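Local coordinates for putative signal recognition particle protein (Chaetomium thermophilum, PDB 5CK4) that binds guanine nucleotides, here GDP, as an Arf-like GTPase, the beta subunit of the signal recognition particle receptor of secretory membranes, at residues 23-28 and 165-170; 95-100 and 114-119; 125-130 and 190-195; 213-218 and 306-311. All coordinates share one frame; numbering follows the deposited sequence.

Contact 1 of 4, residues 23-28 and 165-170; sequences LLIGPS and VIFLLD. With GDP (guanosine-5'-diphosphate), chain C.
Ile-25 O takes two groups of the parallel partner strand: the N-H of Leu-168 (Leu-168 N to Ile-25 O 2.8 Å) and the CA-H of Phe-167 (CA to O 3.3 Å). One step back, Ile-25 N gives to Ile-166 O at 2.9 Å, and Ile-166 N gives to Leu-23 O. Across these bonds CD1 of Ile-25 meets CG1 of Val-165 at 3.8 Å. Phe-167 has CG anti to its backbone N (chi1 -175°), beside its carbonyl carbon, and CD2 of the ring that follows lies 3.8 Å from CG2 of Ile-25, while CA of Gly-26 lies over one face near the rim. An alanine at Phe-167 would probably open a gap beside Ile-25 CG2 and Gly-26 CA. Gly-26 has backbone angles that call for glycine, and a CB there would strike Leu-168 O. That oxygen, buried and without a hydrogen-bond partner, has CD of Pro-27 3.4 Å away, where the P-loop begins its turn to the GDP phosphates. Strand 21-25 is flanked by strand 112-115 and strand 159-170 by strand 214-219, while helices 123-131 and 180-201 cover the face bearing Ile-25, Val-165 and Phe-167.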
loop_
_atom_site.group_PDB
_atom_site.type_symbol
_atom_site.label_atom_id
_atom_site.label_comp_id
_atom_site.label_asym_id
_atom_site.label_seq_id
_atom_site.Cartn_x
_atom_site.Cartn_y
_atom_site.Cartn_z
ATOM N N LEU A 23 1.048 6.965 3.198
ATOM C CA LEU A 23 0.924 5.913 4.210
ATOM C C LEU A 23 1.747 4.688 3.850
ATOM O O LEU A 23 1.618 4.123 2.761
ATOM C CB LEU A 23 -0.539 5.484 4.421
ATOM C CG LEU A 23 -1.417 6.349 5.328
ATOM C CD1 LEU A 23 -2.841 5.819 5.336
ATOM C CD2 LEU A 23 -0.858 6.407 6.749
ATOM N N LEU A 24 2.580 4.265 4.786
ATOM C CA LEU A 24 3.363 3.055 4.619
ATOM C C LEU A 24 2.660 1.937 5.405
ATOM O O LEU A 24 2.599 1.975 6.634
ATOM C CB LEU A 24 4.788 3.306 5.122
ATOM C CG LEU A 24 5.761 2.121 5.057
ATOM C CD1 LEU A 24 5.863 1.599 3.637
ATOM C CD2 LEU A 24 7.134 2.524 5.601
ATOM N N ILE A 25 2.113 0.963 4.682
ATOM C CA ILE A 25 1.231 -0.064 5.234
ATOM C C ILE A 25 1.825 -1.441 4.925
ATOM O O ILE A 25 2.437 -1.620 3.881
ATOM C CB ILE A 25 -0.149 0.004 4.529
ATOM C CG1 ILE A 25 -0.841 1.335 4.810
ATOM C CG2 ILE A 25 -1.073 -1.130 4.959
ATOM C CD1 ILE A 25 -2.207 1.448 4.113
ATOM N N GLY A 26 1.637 -2.415 5.813
ATOM C CA GLY A 26 2.030 -3.784 5.504
ATOM C C GLY A 26 2.149 -4.639 6.746
ATOM O O GLY A 26 2.151 -4.114 7.862
ATOM N N PRO A 27 2.257 -5.965 6.564
ATOM C CA PRO A 27 2.363 -6.841 7.734
ATOM C C PRO A 27 3.683 -6.616 8.458
ATOM O O PRO A 27 4.639 -6.117 7.861
ATOM C CB PRO A 27 2.332 -8.247 7.129
ATOM C CG PRO A 27 2.838 -8.074 5.727
ATOM C CD PRO A 27 2.386 -6.701 5.292
ATOM N N SER A 28 3.734 -6.985 9.730
ATOM C CA SER A 28 4.976 -6.894 10.485
ATOM C C SER A 28 6.091 -7.693 9.801
ATOM O O SER A 28 5.832 -8.726 9.196
ATOM C CB SER A 28 4.761 -7.416 11.901
ATOM O OG SER A 28 3.784 -6.643 12.574
ATOM N N VAL A 165 -0.280 5.545 -1.143
ATOM C CA VAL A 165 -0.067 4.448 -0.214
ATOM C C VAL A 165 1.062 3.578 -0.740
ATOM O O VAL A 165 1.089 3.240 -1.916
ATOM C CB VAL A 165 -1.337 3.573 -0.117
ATOM C CG1 VAL A 165 -1.042 2.228 0.602
ATOM C CG2 VAL A 165 -2.440 4.329 0.582
ATOM N N ILE A 166 2.011 3.232 0.121
ATOM C CA ILE A 166 2.927 2.152 -0.216
ATOM C C ILE A 166 2.545 0.931 0.619
ATOM O O ILE A 166 2.499 1.008 1.857
ATOM C CB ILE A 166 4.388 2.533 0.069
ATOM C CG1 ILE A 166 4.835 3.691 -0.825
ATOM C CG2 ILE A 166 5.298 1.313 -0.125
ATOM C CD1 ILE A 166 6.242 4.248 -0.452
ATOM N N PHE A 167 2.222 -0.176 -0.044
ATOM C CA PHE A 167 1.955 -1.425 0.671
ATOM C C PHE A 167 3.198 -2.310 0.568
ATOM O O PHE A 167 3.491 -2.854 -0.507
ATOM C CB PHE A 167 0.743 -2.144 0.082
ATOM C CG PHE A 167 0.346 -3.385 0.848
ATOM C CD1 PHE A 167 0.942 -4.616 0.574
ATOM C CD2 PHE A 167 -0.599 -3.314 1.869
ATOM C CE1 PHE A 167 0.584 -5.751 1.293
ATOM C CE2 PHE A 167 -0.965 -4.448 2.582
ATOM C CZ PHE A 167 -0.377 -5.660 2.296
ATOM N N LEU A 168 3.925 -2.447 1.677
ATOM C CA LEU A 168 5.197 -3.173 1.685
ATOM C C LEU A 168 4.989 -4.613 2.136
ATOM O O LEU A 168 4.278 -4.867 3.095
ATOM C CB LEU A 168 6.182 -2.497 2.627
ATOM C CG LEU A 168 7.689 -2.796 2.569
ATOM C CD1 LEU A 168 8.318 -2.227 1.297
ATOM C CD2 LEU A 168 8.363 -2.195 3.784
ATOM N N LEU A 169 5.630 -5.550 1.439
ATOM C CA LEU A 169 5.599 -6.959 1.817
ATOM C C LEU A 169 6.996 -7.567 1.672
ATOM O O LEU A 169 7.849 -7.035 0.945
ATOM C CB LEU A 169 4.569 -7.747 0.979
ATOM C CG LEU A 169 4.758 -7.750 -0.560
ATOM C CD1 LEU A 169 5.737 -8.862 -1.022
ATOM C CD2 LEU A 169 3.417 -7.902 -1.256
ATOM N N ASP A 170 7.203 -8.690 2.355
ATOM C CA ASP A 170 8.443 -9.452 2.285
ATOM C C ASP A 170 8.351 -10.427 1.109
ATOM O O ASP A 170 7.647 -11.431 1.190
ATOM C CB ASP A 170 8.632 -10.199 3.620
ATOM C CG ASP A 170 9.937 -10.961 3.699
ATOM O OD1 ASP A 170 10.556 -11.230 2.650
ATOM O OD2 ASP A 170 10.343 -11.310 4.828
HETATM P PB GDP C . 8.588 -3.874 10.087
HETATM O O1B GDP C . 8.701 -2.476 10.621
HETATM O O2B GDP C . 7.682 -3.879 8.865
HETATM O O3B GDP C . 8.005 -4.847 11.087
HETATM O O3A GDP C . 10.004 -4.446 9.598
HETATM P PA GDP C . 11.474 -4.032 10.126
HETATM O O1A GDP C . 11.851 -2.671 9.632
HETATM O O2A GDP C . 11.611 -4.180 11.620
HETATM O "O5'" GDP C . 12.264 -5.158 9.320
HETATM C "C5'" GDP C . 12.056 -6.527 9.628
HETATM C "C4'" GDP C . 13.358 -7.261 9.352
HETATM O "O4'" GDP C . 13.579 -7.319 7.941
HETATM C "C3'" GDP C . 14.561 -6.544 9.951
HETATM O "O3'" GDP C . 15.481 -7.552 10.373
HETATM C "C2'" GDP C . 15.171 -5.802 8.776
HETATM O "O2'" GDP C . 16.581 -5.629 8.897
HETATM C "C1'" GDP C . 14.858 -6.747 7.638
HETATM N N9 GDP C . 14.805 -6.062 6.330
HETATM C C8 GDP C . 14.156 -4.920 6.019
HETATM N N7 GDP C . 14.323 -4.626 4.699
HETATM C C5 GDP C . 15.065 -5.607 4.165
HETATM C C6 GDP C . 15.618 -5.910 2.837
HETATM O O6 GDP C . 15.379 -5.146 1.873
HETATM N N1 GDP C . 16.335 -7.042 2.705
HETATM C C2 GDP C . 16.592 -7.874 3.738
HETATM N N2 GDP C . 17.337 -8.987 3.532
HETATM N N3 GDP C . 16.122 -7.651 4.989
HETATM C C4 GDP C . 15.377 -6.548 5.244
#

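Contact 2 of 4, residues 95-100 and 114-119; sequences TSYKVD and IDTPGH
Tyr-97 swings CG anti to its carbonyl carbon (chi1 -61°) while Ile-114 sets CG2 anti to its backbone N, and the methyl comes down over the face of the phenol ring. CG2 of Ile-114 is 3.6 Å from Tyr-97 CG and 3.8 Å from the ring centroid, 20° off the normal there, a CH-pi contact. On the other branch CD1 of Ile-114 meets CG2 of Val-99 at 3.5 Å, so one isoleucine serves two residues of the 95-100 segment. No hydrogen bond joins the segments; strand 96-98 pairs with 136-140, strand 112-115 with 21-25. The phenol OH is hydrogen-bonded to NE2 of His-129 in helix 123-131, and an alanine at Tyr-97 would probably leave that histidine without its phenol partner and the Ile-114 methyl with only CB beside it. The side chain of Asp-115 touches Lys-32 and Thr-33, and Gly-118 binds GTP in the GTP-bound form, though not in this GDP state; Asp-Thr-Pro-Gly matches the DxxG motif of P-loop GTPases, where switch II starts.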
loop_
_atom_site.group_PDB
_atom_site.type_symbol
_atom_site.label_atom_id
_atom_site.label_comp_id
_atom_site.label_asym_id
_atom_site.label_seq_id
_atom_site.Cartn_x
_atom_site.Cartn_y
_atom_site.Cartn_z
ATOM N N THR A 95 -6.738 9.501 14.797
ATOM C CA THR A 95 -5.478 9.348 15.519
ATOM C C THR A 95 -4.416 10.328 15.027
ATOM O O THR A 95 -4.683 11.170 14.169
ATOM C CB THR A 95 -4.934 7.909 15.411
ATOM O OG1 THR A 95 -4.626 7.609 14.043
ATOM C CG2 THR A 95 -5.959 6.913 15.939
ATOM N N SER A 96 -3.210 10.211 15.575
ATOM C CA SER A 96 -2.119 11.116 15.226
ATOM C C SER A 96 -0.808 10.362 15.018
ATOM O O SER A 96 -0.647 9.238 15.495
ATOM C CB SER A 96 -1.950 12.187 16.304
ATOM O OG SER A 96 -1.800 11.597 17.583
ATOM N N TYR A 97 0.125 10.988 14.304
ATOM C CA TYR A 97 1.389 10.341 13.955
ATOM C C TYR A 97 2.592 11.199 14.305
ATOM O O TYR A 97 2.653 12.375 13.950
ATOM C CB TYR A 97 1.423 9.992 12.465
ATOM C CG TYR A 97 0.333 9.030 12.068
ATOM C CD1 TYR A 97 0.480 7.667 12.277
ATOM C CD2 TYR A 97 -0.853 9.486 11.503
ATOM C CE1 TYR A 97 -0.517 6.781 11.926
ATOM C CE2 TYR A 97 -1.856 8.606 11.152
ATOM C CZ TYR A 97 -1.682 7.255 11.368
ATOM O OH TYR A 97 -2.673 6.369 11.022
ATOM N N LYS A 98 3.552 10.598 14.999
ATOM C CA LYS A 98 4.785 11.287 15.353
ATOM C C LYS A 98 5.756 11.224 14.184
ATOM O O LYS A 98 6.230 10.152 13.815
ATOM C CB LYS A 98 5.401 10.673 16.611
ATOM C CG LYS A 98 4.565 10.884 17.866
ATOM C CD LYS A 98 5.224 10.253 19.083
ATOM C CE LYS A 98 4.514 10.648 20.370
ATOM N NZ LYS A 98 5.188 10.060 21.562
ATOM N N VAL A 99 6.034 12.381 13.591
ATOM C CA VAL A 99 6.828 12.440 12.370
ATOM C C VAL A 99 7.897 13.518 12.454
ATOM O O VAL A 99 7.629 14.648 12.862
ATOM C CB VAL A 99 5.943 12.711 11.129
ATOM C CG1 VAL A 99 6.804 12.886 9.877
ATOM C CG2 VAL A 99 4.919 11.597 10.945
ATOM N N ASP A 100 9.114 13.157 12.066
ATOM C CA ASP A 100 10.213 14.107 12.022
ATOM C C ASP A 100 10.175 14.896 10.713
ATOM O O ASP A 100 10.635 14.421 9.675
ATOM C CB ASP A 100 11.545 13.375 12.169
ATOM C CG ASP A 100 12.733 14.313 12.146
ATOM O OD1 ASP A 100 12.614 15.448 12.661
ATOM O OD2 ASP A 100 13.787 13.911 11.612
ATOM N N ILE A 114 4.631 7.946 6.276
ATOM C CA ILE A 114 3.949 7.664 7.542
ATOM C C ILE A 114 3.856 6.171 7.854
ATOM O O ILE A 114 3.028 5.450 7.290
ATOM C CB ILE A 114 2.519 8.254 7.563
ATOM C CG1 ILE A 114 2.534 9.718 7.115
ATOM C CG2 ILE A 114 1.880 8.082 8.944
ATOM C CD1 ILE A 114 3.555 10.583 7.831
ATOM N N ASP A 115 4.713 5.723 8.764
ATOM C CA ASP A 115 4.760 4.331 9.195
ATOM C C ASP A 115 3.478 4.006 9.968
ATOM O O ASP A 115 2.993 4.836 10.717
ATOM C CB ASP A 115 5.988 4.135 10.091
ATOM C CG ASP A 115 6.291 2.684 10.367
ATOM O OD1 ASP A 115 5.734 1.808 9.674
ATOM O OD2 ASP A 115 7.104 2.421 11.272
ATOM N N THR A 116 2.916 2.820 9.749
ATOM C CA THR A 116 1.723 2.366 10.473
ATOM C C THR A 116 1.994 0.979 11.046
ATOM O O THR A 116 2.849 0.253 10.531
ATOM C CB THR A 116 0.479 2.291 9.562
ATOM O OG1 THR A 116 0.727 1.374 8.486
ATOM C CG2 THR A 116 0.150 3.653 8.994
ATOM N N PRO A 117 1.281 0.603 12.122
ATOM C CA PRO A 117 1.570 -0.716 12.703
ATOM C C PRO A 117 1.093 -1.874 11.829
ATOM O O PRO A 117 0.073 -1.777 11.142
ATOM C CB PRO A 117 0.829 -0.686 14.048
ATOM C CG PRO A 117 -0.201 0.406 13.904
ATOM C CD PRO A 117 0.415 1.424 12.992
ATOM N N GLY A 118 1.839 -2.969 11.854
ATOM C CA GLY A 118 1.480 -4.127 11.067
ATOM C C GLY A 118 0.612 -5.139 11.791
ATOM O O GLY A 118 0.003 -5.989 11.147
ATOM N N HIS A 119 0.534 -5.046 13.118
ATOM C CA HIS A 119 -0.203 -6.048 13.885
ATOM C C HIS A 119 -1.681 -6.057 13.486
ATOM O O HIS A 119 -2.300 -5.000 13.378
ATOM C CB HIS A 119 -0.046 -5.834 15.393
ATOM C CG HIS A 119 -0.469 -7.018 16.205
ATOM N ND1 HIS A 119 -1.792 -7.334 16.428
ATOM C CD2 HIS A 119 0.257 -7.988 16.815
ATOM C CE1 HIS A 119 -1.863 -8.439 17.151
ATOM N NE2 HIS A 119 -0.635 -8.856 17.398
#

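Contact 3 of 4, residues 125-130 and 190-195; sequences TTLQHL and YDVLLS
Two helices that share one face of the central sheet, 123-131 and 180-201, lie side by side here, with Leu-127 and Leu-130 packed on Asp-191, Val-192 and Ser-195. The axes of the two short segments come within 9.0 Å and run nearly the same way, 26° apart. Leu-127 forks over the second helix: CD1 reaches CB of Asp-191 at 3.8 Å, and CD2 lies 3.9 Å from CG2 of Val-192. Leu-130 sends CD1 to CG1 of Val-192 and rests its CB 3.8 Å from CB of Ser-195. The small serine lets the backbones close to 5.6 Å between CA of Leu-130 and CA of Ser-195. Its OG, anti to the carbonyl carbon (chi1 -69°), bonds back to Asp-191 O at 2.8 Å, across the carbonyl plane from Ser-195 N, which grips the same oxygen; the hydroxyl is thus satisfied within its own helix. Val-192 and Leu-130 also touch Ile-25 of the sheet, the helix-on-sheet layering of the alpha/beta fold of P-loop GTPases.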
loop_
_atom_site.group_PDB
_atom_site.type_symbol
_atom_site.label_atom_id
_atom_site.label_comp_id
_atom_site.label_asym_id
_atom_site.label_seq_id
_atom_site.Cartn_x
_atom_site.Cartn_y
_atom_site.Cartn_z
ATOM N N THR A 125 -7.399 1.081 12.316
ATOM C CA THR A 125 -7.099 2.511 12.343
ATOM C C THR A 125 -6.628 3.029 10.992
ATOM O O THR A 125 -7.036 4.097 10.536
ATOM C CB THR A 125 -5.967 2.791 13.332
ATOM O OG1 THR A 125 -6.318 2.273 14.619
ATOM C CG2 THR A 125 -5.708 4.284 13.438
ATOM N N THR A 126 -5.750 2.260 10.362
ATOM C CA THR A 126 -5.176 2.639 9.079
ATOM C C THR A 126 -6.238 2.598 7.988
ATOM O O THR A 126 -6.334 3.502 7.152
ATOM C CB THR A 126 -4.029 1.692 8.708
ATOM O OG1 THR A 126 -3.034 1.738 9.736
ATOM C CG2 THR A 126 -3.409 2.099 7.390
ATOM N N LEU A 127 -7.048 1.547 8.010
ATOM C CA LEU A 127 -8.109 1.386 7.028
ATOM C C LEU A 127 -9.125 2.538 7.079
ATOM O O LEU A 127 -9.709 2.897 6.054
ATOM C CB LEU A 127 -8.812 0.031 7.204
ATOM C CG LEU A 127 -7.998 -1.250 6.971
ATOM C CD1 LEU A 127 -8.854 -2.474 7.263
ATOM C CD2 LEU A 127 -7.433 -1.323 5.545
ATOM N N GLN A 128 -9.326 3.119 8.261
ATOM C CA GLN A 128 -10.290 4.205 8.417
ATOM C C GLN A 128 -9.886 5.433 7.616
ATOM O O GLN A 128 -10.738 6.107 7.058
ATOM C CB GLN A 128 -10.494 4.567 9.889
ATOM C CG GLN A 128 -11.090 3.444 10.717
ATOM C CD GLN A 128 -12.213 2.713 10.005
ATOM O OE1 GLN A 128 -13.322 3.236 9.859
ATOM N NE2 GLN A 128 -11.931 1.490 9.557
ATOM N N HIS A 129 -8.588 5.710 7.546
ATOM C CA HIS A 129 -8.088 6.787 6.693
ATOM C C HIS A 129 -8.442 6.564 5.222
ATOM O O HIS A 129 -8.685 7.514 4.484
ATOM C CB HIS A 129 -6.569 6.925 6.825
ATOM C CG HIS A 129 -6.106 7.317 8.197
ATOM N ND1 HIS A 129 -6.566 8.444 8.845
ATOM C CD2 HIS A 129 -5.209 6.744 9.033
ATOM C CE1 HIS A 129 -5.982 8.540 10.026
ATOM N NE2 HIS A 129 -5.152 7.522 10.164
ATOM N N LEU A 130 -8.450 5.305 4.792
ATOM C CA LEU A 130 -8.644 4.995 3.378
ATOM C C LEU A 130 -10.110 5.095 2.950
ATOM O O LEU A 130 -10.404 5.206 1.771
ATOM C CB LEU A 130 -8.050 3.620 3.044
ATOM C CG LEU A 130 -6.568 3.489 3.448
ATOM C CD1 LEU A 130 -6.000 2.079 3.233
ATOM C CD2 LEU A 130 -5.722 4.510 2.717
ATOM N N TYR A 190 -6.278 -6.910 0.356
ATOM C CA TYR A 190 -7.679 -6.895 -0.051
ATOM C C TYR A 190 -8.436 -5.768 0.656
ATOM O O TYR A 190 -9.132 -4.991 0.009
ATOM C CB TYR A 190 -8.350 -8.255 0.234
ATOM C CG TYR A 190 -9.724 -8.447 -0.417
ATOM C CD1 TYR A 190 -10.872 -7.889 0.138
ATOM C CD2 TYR A 190 -9.868 -9.202 -1.574
ATOM C CE1 TYR A 190 -12.127 -8.069 -0.458
ATOM C CE2 TYR A 190 -11.115 -9.393 -2.166
ATOM C CZ TYR A 190 -12.236 -8.824 -1.607
ATOM O OH TYR A 190 -13.480 -9.011 -2.198
ATOM N N ASP A 191 -8.287 -5.681 1.979
ATOM C CA ASP A 191 -8.983 -4.662 2.763
ATOM C C ASP A 191 -8.539 -3.250 2.409
ATOM O O ASP A 191 -9.346 -2.325 2.402
ATOM C CB ASP A 191 -8.788 -4.880 4.271
ATOM C CG ASP A 191 -9.529 -6.096 4.790
ATOM O OD1 ASP A 191 -10.503 -6.521 4.140
ATOM O OD2 ASP A 191 -9.123 -6.624 5.847
ATOM N N VAL A 192 -7.249 -3.083 2.141
ATOM C CA VAL A 192 -6.714 -1.778 1.755
ATOM C C VAL A 192 -7.358 -1.297 0.451
ATOM O O VAL A 192 -7.908 -0.194 0.383
ATOM C CB VAL A 192 -5.168 -1.806 1.629
ATOM C CG1 VAL A 192 -4.659 -0.641 0.809
ATOM C CG2 VAL A 192 -4.518 -1.798 3.032
ATOM N N LEU A 193 -7.273 -2.128 -0.585
ATOM C CA LEU A 193 -7.873 -1.795 -1.875
ATOM C C LEU A 193 -9.404 -1.658 -1.814
ATOM O O LEU A 193 -9.978 -0.772 -2.461
ATOM C CB LEU A 193 -7.448 -2.829 -2.928
ATOM C CG LEU A 193 -5.933 -2.911 -3.161
ATOM C CD1 LEU A 193 -5.609 -3.900 -4.278
ATOM C CD2 LEU A 193 -5.384 -1.532 -3.515
ATOM N N LEU A 194 -10.076 -2.535 -1.071
ATOM C CA LEU A 194 -11.543 -2.442 -0.975
ATOM C C LEU A 194 -11.947 -1.146 -0.274
ATOM O O LEU A 194 -12.951 -0.531 -0.613
ATOM C CB LEU A 194 -12.135 -3.641 -0.226
ATOM C CG LEU A 194 -13.667 -3.710 -0.245
ATOM C CD1 LEU A 194 -14.183 -3.877 -1.698
ATOM C CD2 LEU A 194 -14.201 -4.827 0.656
ATOM N N SER A 195 -11.146 -0.726 0.696
ATOM C CA SER A 195 -11.423 0.532 1.398
ATOM C C SER A 195 -11.340 1.715 0.424
ATOM O O SER A 195 -12.201 2.586 0.423
ATOM C CB SER A 195 -10.462 0.727 2.571
ATOM O OG SER A 195 -10.730 -0.222 3.592
#

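Contact 4 of 4, residues 213-218 and 306-311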
loop_
_atom_site.group_PDB
_atom_site.type_symbol
_atom_site.label_atom_id
_atom_site.label_comp_id
_atom_site.label_asym_id
_atom_site.label_seq_id
_atom_site.Cartn_x
_atom_site.Cartn_y
_atom_site.Cartn_z
ATOM N N PRO A 213 -3.053 6.721 -5.434
ATOM C CA PRO A 213 -2.423 5.527 -6.020
ATOM C C PRO A 213 -1.780 4.605 -4.983
ATOM O O PRO A 213 -1.473 5.046 -3.881
ATOM C CB PRO A 213 -1.339 6.113 -6.925
ATOM C CG PRO A 213 -1.082 7.494 -6.388
ATOM C CD PRO A 213 -2.409 7.968 -5.875
ATOM N N VAL A 214 -1.564 3.341 -5.345
ATOM C CA VAL A 214 -1.039 2.360 -4.401
ATOM C C VAL A 214 0.151 1.658 -5.037
ATOM O O VAL A 214 0.024 1.038 -6.099
ATOM C CB VAL A 214 -2.100 1.295 -4.017
ATOM C CG1 VAL A 214 -1.507 0.242 -3.081
ATOM C CG2 VAL A 214 -3.294 1.950 -3.342
ATOM N N LEU A 215 1.304 1.775 -4.391
ATOM C CA LEU A 215 2.494 1.078 -4.840
ATOM C C LEU A 215 2.613 -0.172 -3.995
ATOM O O LEU A 215 2.730 -0.082 -2.770
ATOM C CB LEU A 215 3.738 1.955 -4.643
ATOM C CG LEU A 215 5.063 1.280 -4.999
ATOM C CD1 LEU A 215 5.117 0.935 -6.486
ATOM C CD2 LEU A 215 6.230 2.191 -4.625
ATOM N N ILE A 216 2.566 -1.334 -4.631
ATOM C CA ILE A 216 2.851 -2.565 -3.907
ATOM C C ILE A 216 4.353 -2.824 -4.003
ATOM O O ILE A 216 4.873 -3.206 -5.051
ATOM C CB ILE A 216 2.029 -3.752 -4.428
ATOM C CG1 ILE A 216 0.538 -3.458 -4.245
ATOM C CG2 ILE A 216 2.426 -5.034 -3.664
ATOM C CD1 ILE A 216 -0.392 -4.411 -4.957
ATOM N N ALA A 217 5.043 -2.567 -2.900
ATOM C CA ALA A 217 6.498 -2.622 -2.870
ATOM C C ALA A 217 6.962 -4.006 -2.412
ATOM O O ALA A 217 6.831 -4.374 -1.232
ATOM C CB ALA A 217 7.038 -1.519 -1.961
ATOM N N ALA A 218 7.464 -4.788 -3.366
ATOM C CA ALA A 218 7.900 -6.149 -3.079
ATOM C C ALA A 218 9.347 -6.121 -2.596
ATOM O O ALA A 218 10.276 -6.195 -3.409
ATOM C CB ALA A 218 7.737 -7.039 -4.332
ATOM N N GLU A 306 15.236 3.434 -4.833
ATOM C CA GLU A 306 15.027 4.660 -5.603
ATOM C C GLU A 306 13.855 4.621 -6.591
ATOM O O GLU A 306 13.171 5.631 -6.785
ATOM C CB GLU A 306 16.317 5.090 -6.309
ATOM C CG GLU A 306 17.296 5.801 -5.386
ATOM C CD GLU A 306 16.771 7.139 -4.872
ATOM O OE1 GLU A 306 15.928 7.765 -5.552
ATOM O OE2 GLU A 306 17.207 7.569 -3.783
ATOM N N ARG A 307 13.629 3.475 -7.223
ATOM C CA ARG A 307 12.501 3.353 -8.143
ATOM C C ARG A 307 11.170 3.539 -7.413
ATOM O O ARG A 307 10.226 4.101 -7.975
ATOM C CB ARG A 307 12.506 2.012 -8.879
ATOM C CG ARG A 307 13.635 1.851 -9.885
ATOM C CD ARG A 307 13.204 0.956 -11.040
ATOM N NE ARG A 307 12.061 1.520 -11.757
ATOM C CZ ARG A 307 10.950 0.848 -12.055
ATOM N NH1 ARG A 307 10.821 -0.428 -11.705
ATOM N NH2 ARG A 307 9.967 1.456 -12.707
ATOM N N TRP A 308 11.095 3.063 -6.171
ATOM C CA TRP A 308 9.902 3.274 -5.353
ATOM C C TRP A 308 9.689 4.767 -5.123
ATOM O O TRP A 308 8.584 5.269 -5.301
ATOM C CB TRP A 308 10.022 2.579 -3.995
ATOM C CG TRP A 308 9.958 1.084 -3.989
ATOM C CD1 TRP A 308 9.376 0.271 -4.913
ATOM C CD2 TRP A 308 10.487 0.220 -2.971
ATOM N NE1 TRP A 308 9.521 -1.047 -4.544
ATOM C CE2 TRP A 308 10.201 -1.102 -3.356
ATOM C CE3 TRP A 308 11.197 0.442 -1.783
ATOM C CZ2 TRP A 308 10.571 -2.201 -2.580
ATOM C CZ3 TRP A 308 11.570 -0.650 -1.017
ATOM C CH2 TRP A 308 11.258 -1.957 -1.419
ATOM N N TRP A 309 10.749 5.479 -4.726
ATOM C CA TRP A 309 10.640 6.913 -4.451
ATOM C C TRP A 309 10.247 7.706 -5.695
ATOM O O TRP A 309 9.536 8.705 -5.604
ATOM C CB TRP A 309 11.952 7.501 -3.899
ATOM C CG TRP A 309 12.535 6.824 -2.671
ATOM C CD1 TRP A 309 13.852 6.543 -2.456
ATOM C CD2 TRP A 309 11.833 6.362 -1.500
ATOM N NE1 TRP A 309 14.018 5.936 -1.235
ATOM C CE2 TRP A 309 12.796 5.808 -0.629
ATOM C CE3 TRP A 309 10.491 6.358 -1.107
ATOM C CZ2 TRP A 309 12.459 5.256 0.606
ATOM C CZ3 TRP A 309 10.159 5.806 0.119
ATOM C CH2 TRP A 309 11.139 5.271 0.962
ATOM N N ARG A 310 10.732 7.267 -6.851
ATOM C CA ARG A 310 10.442 7.945 -8.111
ATOM C C ARG A 310 8.968 7.798 -8.484
ATOM O O ARG A 310 8.321 8.759 -8.898
ATOM C CB ARG A 310 11.316 7.370 -9.223
ATOM C CG ARG A 310 11.179 8.050 -10.568
ATOM C CD ARG A 310 12.302 7.610 -11.506
ATOM N NE ARG A 310 13.629 7.911 -10.959
ATOM C CZ ARG A 310 14.444 7.013 -10.406
ATOM N NH1 ARG A 310 14.078 5.742 -10.322
ATOM N NH2 ARG A 310 15.630 7.386 -9.936
ATOM N N TRP A 311 8.449 6.583 -8.325
ATOM C CA TRP A 311 7.059 6.281 -8.663
ATOM C C TRP A 311 6.101 7.157 -7.851
ATOM O O TRP A 311 5.170 7.756 -8.400
ATOM C CB TRP A 311 6.783 4.794 -8.418
ATOM C CG TRP A 311 5.479 4.283 -8.963
ATOM C CD1 TRP A 311 5.266 3.719 -10.189
ATOM C CD2 TRP A 311 4.211 4.276 -8.291
ATOM N NE1 TRP A 311 3.944 3.362 -10.321
ATOM C CE2 TRP A 311 3.276 3.697 -9.170
ATOM C CE3 TRP A 311 3.776 4.715 -7.038
ATOM C CZ2 TRP A 311 1.937 3.536 -8.831
ATOM C CZ3 TRP A 311 2.440 4.553 -6.703
ATOM C CH2 TRP A 311 1.541 3.971 -7.596
#
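Leu-215 is the bump and the two indoles of helix 306-313 make the hollow: its side chain pushes in between Trp-308 and Trp-311. CD2 of Leu-215 meets CD1 of Trp-308 at 3.7 Å, the two side chains crossing at about a right angle. Its CD1 stands over one face of Trp-311, 3.9 Å from CD2 of that ring, while CB of Leu-215 is 3.6 Å from CZ3 of Trp-311. Trp-311 has CG anti to its backbone N (chi1 -169°); the six-membered ring lies at the strand's beginning, where CH2 meets CB of Pro-213 at 3.7 Å. Farther along, the low methyl of Ala-217 sits under the face of Trp-308, CB to CE2 3.5 Å, a CH-pi contact with the pyrrole ring. Strand and helix run antiparallel, at 176°, with the segment axes 10.1 Å apart. No hydrogen bond crosses the interface; Trp-308 NE1 bonds Met-294 O and Trp-311 NE1 Glu-292 OE1, both outside it, and the contact rests on apolar and CH-pi packing.

Overall arrangement
Contacts 1, 2 and 4 reach one sheet. Contact 1 lies at its middle, its centre about 5 Å from that of the chain. It joins contact 2 through Leu-24 N to Ile-114 O (2.8 Å), and contact 4 through Phe-167 N to Leu-215 O (2.8 Å). Contact 3 packs on the sheet face that bears Ile-25, with Ile-25 CD1 3.6 Å from Thr-126 CG2, and lies across the chain's centre from contact 4, about 18 Å between centres. Contact 1 leads into the P-loop around GDP; side chains of the others stand about 5 Å (Asp-115, contact 2), 6 Å (Trp-308, contact 4, next to the nucleotide-binding Asn-219) and 14 Å (Val-192, contact 3) from GDP.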